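Local coordinates for branched-chain-amino-acid aminotransferase (PDB 6JIF), which catalyses the pyridoxal-5'-phosphate-dependent transfer of amino groups between branched-chain amino acids and 2-oxo acids, at residues Lys40-Tyr45 and Phe167-Ile172; Arg85-Ser90 and Thr346-Ala351. All blocks are in the same frame, centred on the assembly; numbering follows the deposited sequence.

Contact 1. Residues Lys40-Tyr45 and Phe167-Ile172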
ATOM      1  N   LYS B  40      25.143   9.526  -9.225  1.00 24.17           N
ATOM      2  CA  LYS B  40      25.160   8.064  -9.095  1.00 22.85           C
ATOM      3  C   LYS B  40      24.185   7.617  -8.029  1.00 23.96           C
ATOM      4  O   LYS B  40      23.996   8.286  -7.009  1.00 25.60           O
ATOM      5  CB  LYS B  40      26.558   7.506  -8.711  1.00 23.50           C
ATOM      6  CG  LYS B  40      27.718   8.020  -9.481  1.00 26.45           C
ATOM      7  CD  LYS B  40      28.099   7.074 -10.575  1.00 33.75           C
ATOM      8  CE  LYS B  40      29.571   7.249 -10.963  1.00 41.03           C
ATOM      9  NZ  LYS B  40      29.859   6.538 -12.210  1.00 45.63           N
ATOM     10  N   ARG B  41      23.629   6.440  -8.221  1.00 22.39           N
ATOM     11  CA  ARG B  41      22.829   5.816  -7.184  1.00 20.36           C
ATOM     12  C   ARG B  41      23.313   4.388  -6.996  1.00 17.20           C
ATOM     13  O   ARG B  41      23.998   3.837  -7.847  1.00 19.74           O
ATOM     14  CB  ARG B  41      21.278   5.853  -7.488  1.00 17.74           C
ATOM     15  CG  ARG B  41      20.798   5.191  -8.794  1.00 21.62           C
ATOM     16  CD  ARG B  41      20.923   6.130  -9.998  1.00 27.98           C
ATOM     17  NE  ARG B  41      20.171   7.361  -9.730  1.00 29.32           N
ATOM     18  CZ  ARG B  41      20.600   8.595  -9.991  1.00 29.89           C
ATOM     19  NH1 ARG B  41      21.776   8.801 -10.585  1.00 26.00           N
ATOM     20  NH2 ARG B  41      19.831   9.633  -9.643  1.00 26.34           N
ATOM     21  N   TYR B  42      23.013   3.844  -5.823  1.00 21.51           N
ATOM     22  CA  TYR B  42      23.280   2.439  -5.527  1.00 23.40           C
ATOM     23  C   TYR B  42      22.173   1.519  -6.029  1.00 21.12           C
ATOM     24  O   TYR B  42      20.965   1.799  -5.882  1.00 15.72           O
ATOM     25  CB  TYR B  42      23.429   2.276  -4.015  1.00 20.76           C
ATOM     26  CG  TYR B  42      23.810   0.912  -3.579  1.00 20.92           C
ATOM     27  CD1 TYR B  42      25.113   0.548  -3.524  1.00 20.38           C
ATOM     28  CD2 TYR B  42      22.841   0.011  -3.134  1.00 21.28           C
ATOM     29  CE1 TYR B  42      25.485  -0.728  -3.087  1.00 21.12           C
ATOM     30  CE2 TYR B  42      23.187  -1.267  -2.693  1.00 18.33           C
ATOM     31  CZ  TYR B  42      24.515  -1.623  -2.677  1.00 25.04           C
ATOM     32  OH  TYR B  42      24.926  -2.857  -2.244  1.00 30.14           O
ATOM     33  N   LEU B  43      22.584   0.368  -6.546  1.00 21.60           N
ATOM     34  CA  LEU B  43      21.635  -0.601  -7.074  1.00 19.42           C
ATOM     35  C   LEU B  43      22.140  -2.015  -6.772  1.00 20.73           C
ATOM     36  O   LEU B  43      23.271  -2.359  -7.116  1.00 24.57           O
ATOM     37  CB  LEU B  43      21.450  -0.411  -8.582  1.00 25.04           C
ATOM     38  CG  LEU B  43      20.445  -1.314  -9.313  1.00 22.38           C
ATOM     39  CD1 LEU B  43      19.005  -1.055  -8.908  1.00 29.46           C
ATOM     40  CD2 LEU B  43      20.646  -1.060 -10.790  1.00 28.85           C
ATOM     41  N   SER B  44      21.292  -2.832  -6.141  1.00 24.00           N
ATOM     42  CA  SER B  44      21.690  -4.186  -5.775  1.00 24.92           C
ATOM     43  C   SER B  44      20.503  -5.127  -5.965  1.00 22.02           C
ATOM     44  O   SER B  44      19.387  -4.801  -5.576  1.00 20.50           O
ATOM     45  CB  SER B  44      22.216  -4.199  -4.324  1.00 19.43           C
ATOM     46  OG  SER B  44      22.434  -5.542  -3.859  1.00 26.83           O
ATOM     47  N   TYR B  45      20.729  -6.307  -6.555  1.00 29.56           N
ATOM     48  CA  TYR B  45      19.640  -7.258  -6.807  1.00 26.76           C
ATOM     49  C   TYR B  45      19.674  -8.425  -5.827  1.00 22.40           C
ATOM     50  O   TYR B  45      20.740  -8.943  -5.505  1.00 25.77           O
ATOM     51  CB  TYR B  45      19.722  -7.825  -8.232  1.00 32.54           C
ATOM     52  CG  TYR B  45      19.450  -6.811  -9.318  1.00 29.87           C
ATOM     53  CD1 TYR B  45      20.475  -6.039  -9.849  1.00 32.04           C
ATOM     54  CD2 TYR B  45      18.181  -6.659  -9.830  1.00 29.57           C
ATOM     55  CE1 TYR B  45      20.218  -5.114 -10.856  1.00 36.19           C
ATOM     56  CE2 TYR B  45      17.909  -5.749 -10.832  1.00 30.28           C
ATOM     57  CZ  TYR B  45      18.924  -4.969 -11.340  1.00 33.86           C
ATOM     58  OH  TYR B  45      18.648  -4.052 -12.355  1.00 34.83           O
ATOM     59  N   PHE B 167      17.327  -3.479  -4.099  1.00 18.21           N
ATOM     60  CA  PHE B 167      17.655  -2.532  -3.029  1.00 20.55           C
ATOM     61  C   PHE B 167      18.404  -1.381  -3.701  1.00 14.28           C
ATOM     62  O   PHE B 167      19.371  -1.607  -4.413  1.00 16.67           O
ATOM     63  CB  PHE B 167      18.513  -3.212  -1.951  1.00 19.24           C
ATOM     64  CG  PHE B 167      19.085  -2.246  -0.963  1.00 15.03           C
ATOM     65  CD1 PHE B 167      18.277  -1.256  -0.415  1.00 13.31           C
ATOM     66  CD2 PHE B 167      20.424  -2.306  -0.615  1.00 23.45           C
ATOM     67  CE1 PHE B 167      18.804  -0.321   0.495  1.00 19.90           C
ATOM     68  CE2 PHE B 167      20.977  -1.390   0.302  1.00 23.74           C
ATOM     69  CZ  PHE B 167      20.190  -0.419   0.867  1.00 18.00           C
ATOM     70  N   SER B 168      17.878  -0.172  -3.602  1.00 16.00           N
ATOM     71  CA  SER B 168      18.538   0.928  -4.279  1.00 17.49           C
ATOM     72  C   SER B 168      18.551   2.144  -3.346  1.00 13.71           C
ATOM     73  O   SER B 168      17.766   2.255  -2.406  1.00 18.35           O
ATOM     74  CB  SER B 168      17.828   1.198  -5.628  1.00 20.52           C
ATOM     75  OG  SER B 168      18.328   2.308  -6.352  1.00 22.72           O
ATOM     76  N   ILE B 169      19.489   3.042  -3.581  1.00 15.27           N
ATOM     77  CA  ILE B 169      19.549   4.278  -2.801  1.00 13.77           C
ATOM     78  C   ILE B 169      19.881   5.401  -3.778  1.00 17.91           C
ATOM     79  O   ILE B 169      20.950   5.390  -4.398  1.00 19.40           O
ATOM     80  CB  ILE B 169      20.599   4.264  -1.658  1.00 21.06           C
ATOM     81  CG1 ILE B 169      20.550   2.948  -0.856  1.00 16.40           C
ATOM     82  CG2 ILE B 169      20.520   5.558  -0.772  1.00 16.83           C
ATOM     83  CD1 ILE B 169      21.713   2.768   0.067  1.00 23.93           C
ATOM     84  N   PHE B 170      19.002   6.406  -3.861  1.00 16.86           N
ATOM     85  CA  PHE B 170      19.404   7.619  -4.564  1.00 18.58           C
ATOM     86  C   PHE B 170      19.450   8.772  -3.565  1.00 19.59           C
ATOM     87  O   PHE B 170      19.021   8.643  -2.422  1.00 17.20           O
ATOM     88  CB  PHE B 170      18.489   7.927  -5.774  1.00 15.18           C
ATOM     89  CG  PHE B 170      17.058   8.205  -5.450  1.00 17.91           C
ATOM     90  CD1 PHE B 170      16.640   9.503  -5.132  1.00 16.32           C
ATOM     91  CD2 PHE B 170      16.087   7.198  -5.570  1.00 17.18           C
ATOM     92  CE1 PHE B 170      15.305   9.796  -4.863  1.00 18.90           C
ATOM     93  CE2 PHE B 170      14.744   7.515  -5.277  1.00 18.42           C
ATOM     94  CZ  PHE B 170      14.366   8.815  -4.917  1.00 17.20           C
ATOM     95  N   CYS B 171      20.053   9.885  -3.974  1.00 21.38           N
ATOM     96  CA  CYS B 171      20.137  11.050  -3.101  1.00 17.00           C
ATOM     97  C   CYS B 171      19.702  12.299  -3.860  1.00 15.80           C
ATOM     98  O   CYS B 171      19.643  12.332  -5.097  1.00 19.11           O
ATOM     99  CB  CYS B 171      21.560  11.217  -2.509  1.00 21.39           C
ATOM    100  SG  CYS B 171      22.859  11.671  -3.653  1.00 22.14           S
ATOM    101  N   ILE B 172      19.365  13.322  -3.095  1.00 17.09           N
ATOM    102  CA  ILE B 172      18.981  14.640  -3.652  1.00 19.20           C
ATOM    103  C   ILE B 172      19.443  15.725  -2.695  1.00 23.96           C
ATOM    104  O   ILE B 172      19.376  15.528  -1.479  1.00 22.44           O
ATOM    105  CB  ILE B 172      17.455  14.773  -3.876  1.00 22.26           C
ATOM    106  CG1 ILE B 172      16.681  14.438  -2.592  1.00 24.09           C
ATOM    107  CG2 ILE B 172      16.980  13.892  -4.997  1.00 24.29           C
ATOM    108  CD1 ILE B 172      15.270  14.937  -2.689  1.00 30.10           C
TER
HETATM  109  O   HOH W   1      21.519   9.433  -6.447  1.00 17.59           O
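Tyr42 and Phe167 bring their rings together on one face of the seven-stranded antiparallel sheet of this class IV aminotransferase, where strand 41-47 runs antiparallel to strand 164-174. The rings meet on a diagonal, since Tyr42 is paired with Ile169 and Phe167 with Ser44; with CG anti to the backbone N in both (chi1 -175° in Tyr42, 170° in Phe167), they lean toward each other. The approach is oblique, with ring planes 62° apart: CD2 of Phe167 comes in at the edge of the tyrosine ring, 3.6 Å from Tyr42 CE2. Ile169, the direct partner of Tyr42, packs alongside, its CB 4.2 Å from Tyr42 CB, and helix 117-130 covers this face through Ala123.

Leu43 and Ser168 point to the other face as a non-hydrogen-bonded pair, CD1 of the leucine resting on the serine CB. The serine hydroxyl turns back to the neighbouring strand, and Ser168 OG donates to Tyr42 O at 2.7 Å, nearly in line with the carbonyl. Tyr42 O also accepts from Ile169 N at 3.0 Å, so two donors grip it. Without the hydroxyl, as with an alanine here, Tyr42 O would probably be left with Ile169 N as its one donor from strand 164-174.

Near the start of strand 41-47, Arg41 lays CB against Phe170 CB, while its guanidinium forms a salt bridge with Glu66 of the second subunit, tying the sheet to the dimer partner. Just beyond the direct pairing, a water bridges the strands, donating to Lys40 O at 2.8 Å and accepting from Cys171 N at 2.9 Å.

Contact 2. Residues Arg85-Ser90 and Thr346-Ala351; sequences RCKDGS and TGDIEA
Cys86 and Thr346 bring two surface loops together: the type I turn Cys86-Gly89, which joins strands 76-85 and 91-94 in a beta hairpin, and the Schellman motif that ends helix 332-346. Direct contact is slight. Cys86 SG, set beside its own backbone N (chi1 -60°), lies 3.5 Å from Thr346 O, and Cys86 CA sends a weak C-H...O contact to the same carbonyl. Gly347 takes the positive phi of the helix end, backbone angles that by themselves call for glycine, and its CA lies 4.5 Å from Cys86 SG.

The polar link runs through one water, which accepts from Lys87 N at 2.7 Å and donates to both Thr346 O and Asp348 OD1.

Charges meet more loosely. Lys87 and Asp348 cross at about a right angle, the lysine bringing CE to 3.8 Å from Asp348 OD1, whereas NZ stays 4.2 Å from that oxygen, beyond a salt bridge. Asp348 OD2 is hydrogen-bonded to Tyr138 OH.

Within the hairpin, Asp88 OD1 accepts from Ser90 N in an Asx turn and from Ser90 OG at 2.6 Å, while Arg85 NH1 donates to Gly89 O at 2.7 Å. These bonds probably fix much of the turn's shape, and Ser90 OG has a further partner in Lys358 NZ. The hairpin and the helix end are probably held together mainly by the shared water, with only a loose electrostatic attraction between Lys87 and Asp348.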
ATOM      1  N   ARG B  85      27.099  18.849   5.748  1.00 20.07           N
ATOM      2  CA  ARG B  85      28.455  19.376   5.802  1.00 23.47           C
ATOM      3  C   ARG B  85      28.687  20.060   7.154  1.00 26.81           C
ATOM      4  O   ARG B  85      27.902  20.920   7.584  1.00 19.98           O
ATOM      5  CB  ARG B  85      28.699  20.355   4.655  1.00 23.45           C
ATOM      6  CG  ARG B  85      30.048  20.948   4.654  1.00 23.57           C
ATOM      7  CD  ARG B  85      31.116  19.911   4.305  1.00 21.19           C
ATOM      8  NE  ARG B  85      31.017  19.562   2.887  1.00 23.88           N
ATOM      9  CZ  ARG B  85      31.769  18.666   2.267  1.00 21.75           C
ATOM     10  NH1 ARG B  85      32.710  18.021   2.944  1.00 25.03           N
ATOM     11  NH2 ARG B  85      31.601  18.438   0.961  1.00 25.35           N
ATOM     12  N   CYS B  86      29.737  19.645   7.845  1.00 19.93           N
ATOM     13  CA  CYS B  86      30.081  20.290   9.103  1.00 20.51           C
ATOM     14  C   CYS B  86      30.908  21.576   8.865  1.00 22.71           C
ATOM     15  O   CYS B  86      31.561  21.759   7.830  1.00 26.78           O
ATOM     16  CB  CYS B  86      30.905  19.337   9.960  1.00 21.32           C
ATOM     17  SG  CYS B  86      30.094  17.854  10.348  1.00 26.36           S
ATOM     18  N   LYS B  87      30.914  22.448   9.866  1.00 22.20           N
ATOM     19  CA  LYS B  87      31.706  23.670   9.738  1.00 23.30           C
ATOM     20  C   LYS B  87      33.170  23.359   9.519  1.00 29.02           C
ATOM     21  O   LYS B  87      33.892  24.151   8.890  1.00 30.51           O
ATOM     22  CB  LYS B  87      31.566  24.523  11.000  1.00 26.84           C
ATOM     23  CG  LYS B  87      32.030  25.940  10.806  1.00 33.07           C
ATOM     24  CD  LYS B  87      31.461  26.879  11.835  1.00 34.14           C
ATOM     25  CE  LYS B  87      31.444  26.299  13.210  1.00 35.22           C
ATOM     26  NZ  LYS B  87      31.031  27.378  14.214  1.00 42.95           N
ATOM     27  N   ASP B  88      33.646  22.255  10.078  1.00 25.71           N
ATOM     28  CA  ASP B  88      35.041  21.923   9.899  1.00 26.76           C
ATOM     29  C   ASP B  88      35.297  21.230   8.564  1.00 30.14           C
ATOM     30  O   ASP B  88      36.436  20.836   8.290  1.00 34.07           O
ATOM     31  CB  ASP B  88      35.535  21.077  11.083  1.00 28.45           C
ATOM     32  CG  ASP B  88      34.915  19.670  11.135  1.00 28.47           C
ATOM     33  OD1 ASP B  88      34.102  19.289  10.263  1.00 28.69           O
ATOM     34  OD2 ASP B  88      35.259  18.919  12.090  1.00 29.86           O
ATOM     35  N   GLY B  89      34.272  21.096   7.728  1.00 29.10           N
ATOM     36  CA  GLY B  89      34.417  20.557   6.399  1.00 27.60           C
ATOM     37  C   GLY B  89      34.159  19.080   6.291  1.00 22.13           C
ATOM     38  O   GLY B  89      34.116  18.559   5.170  1.00 25.49           O
ATOM     39  N   SER B  90      34.049  18.376   7.407  1.00 21.46           N
ATOM     40  CA  SER B  90      33.740  16.946   7.339  1.00 20.74           C
ATOM     41  C   SER B  90      32.252  16.771   7.026  1.00 30.14           C
ATOM     42  O   SER B  90      31.507  17.745   6.908  1.00 27.42           O
ATOM     43  CB  SER B  90      34.128  16.216   8.633  1.00 20.78           C
ATOM     44  OG  SER B  90      33.582  16.822   9.787  1.00 20.76           O
ATOM     45  N   THR B 346      24.494  18.860  12.528  1.00 21.93           N
ATOM     46  CA  THR B 346      25.538  19.550  11.779  1.00 16.08           C
ATOM     47  C   THR B 346      26.922  19.564  12.426  1.00 19.10           C
ATOM     48  O   THR B 346      27.844  20.118  11.826  1.00 24.82           O
ATOM     49  CB  THR B 346      25.119  21.007  11.507  1.00 22.98           C
ATOM     50  OG1 THR B 346      24.932  21.692  12.756  1.00 20.22           O
ATOM     51  CG2 THR B 346      23.832  20.990  10.756  1.00 25.09           C
ATOM     52  N   GLY B 347      27.098  19.020  13.634  1.00 18.36           N
ATOM     53  CA  GLY B 347      28.416  19.068  14.292  1.00 16.75           C
ATOM     54  C   GLY B 347      28.715  20.304  15.115  1.00 17.45           C
ATOM     55  O   GLY B 347      29.871  20.441  15.607  1.00 22.84           O
ATOM     56  N   ASP B 348      27.748  21.204  15.292  1.00 19.89           N
ATOM     57  CA  ASP B 348      27.932  22.347  16.188  1.00 19.55           C
ATOM     58  C   ASP B 348      27.785  21.982  17.658  1.00 19.82           C
ATOM     59  O   ASP B 348      28.292  22.699  18.537  1.00 20.62           O
ATOM     60  CB  ASP B 348      26.947  23.439  15.795  1.00 19.23           C
ATOM     61  CG  ASP B 348      27.339  24.070  14.498  1.00 23.02           C
ATOM     62  OD1 ASP B 348      28.544  23.958  14.145  1.00 28.68           O
ATOM     63  OD2 ASP B 348      26.477  24.665  13.836  1.00 32.05           O
ATOM     64  N   ILE B 349      27.124  20.870  17.943  1.00 16.54           N
ATOM     65  CA  ILE B 349      26.936  20.347  19.297  1.00 16.51           C
ATOM     66  C   ILE B 349      27.397  18.898  19.243  1.00 18.15           C
ATOM     67  O   ILE B 349      26.990  18.153  18.346  1.00 20.78           O
ATOM     68  CB  ILE B 349      25.460  20.411  19.755  1.00 20.07           C
ATOM     69  CG1 ILE B 349      24.960  21.860  19.888  1.00 18.71           C
ATOM     70  CG2 ILE B 349      25.234  19.626  21.108  1.00 21.84           C
ATOM     71  CD1 ILE B 349      23.393  21.984  20.035  1.00 19.65           C
ATOM     72  N   GLU B 350      28.235  18.505  20.195  1.00 17.03           N
ATOM     73  CA  GLU B 350      28.764  17.160  20.176  1.00 18.40           C
ATOM     74  C   GLU B 350      27.634  16.164  20.300  1.00 17.07           C
ATOM     75  O   GLU B 350      26.783  16.283  21.191  1.00 17.95           O
ATOM     76  CB  GLU B 350      29.796  16.975  21.289  1.00 18.02           C
ATOM     77  CG  GLU B 350      30.423  15.587  21.295  1.00 18.31           C
ATOM     78  CD  GLU B 350      31.415  15.376  22.429  1.00 20.86           C
ATOM     79  OE1 GLU B 350      31.700  16.310  23.200  1.00 23.53           O
ATOM     80  OE2 GLU B 350      31.978  14.263  22.490  1.00 21.07           O
ATOM     81  N   ALA B 351      27.664  15.113  19.434  1.00 16.25           N
ATOM     82  CA  ALA B 351      26.549  14.181  19.382  1.00 15.66           C
ATOM     83  C   ALA B 351      26.637  13.110  20.460  1.00 15.97           C
ATOM     84  O   ALA B 351      27.727  12.777  20.950  1.00 18.40           O
ATOM     85  CB  ALA B 351      26.489  13.461  18.030  1.00 19.12           C
TER
HETATM   86  O   HOH W   2      29.808  22.026  12.336  1.00 25.46           O

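In the fold
Contact 1 and contact 2 lie at different places on the same seven-stranded antiparallel sheet. Strands 41-47 and 164-174, which form contact 1, are next-door neighbours in it; strand 76-85, which leads into the hairpin turn of contact 2, is separated from 164-174 by strand 143-153. The centres are 26 Å apart and the nearest atoms about 11 Å, without touching. Along the chain the segments alternate: 40-45, 85-90, 167-172, 346-351. Contact 1 pairs strands within the sheet, whereas contact 2 links a sheet hairpin to the end of helix 332-346, just before the chain returns as strand 356-358, one of the sheet's two outermost strands within this chain. Residues from both ends of the chain thus complete one sheet.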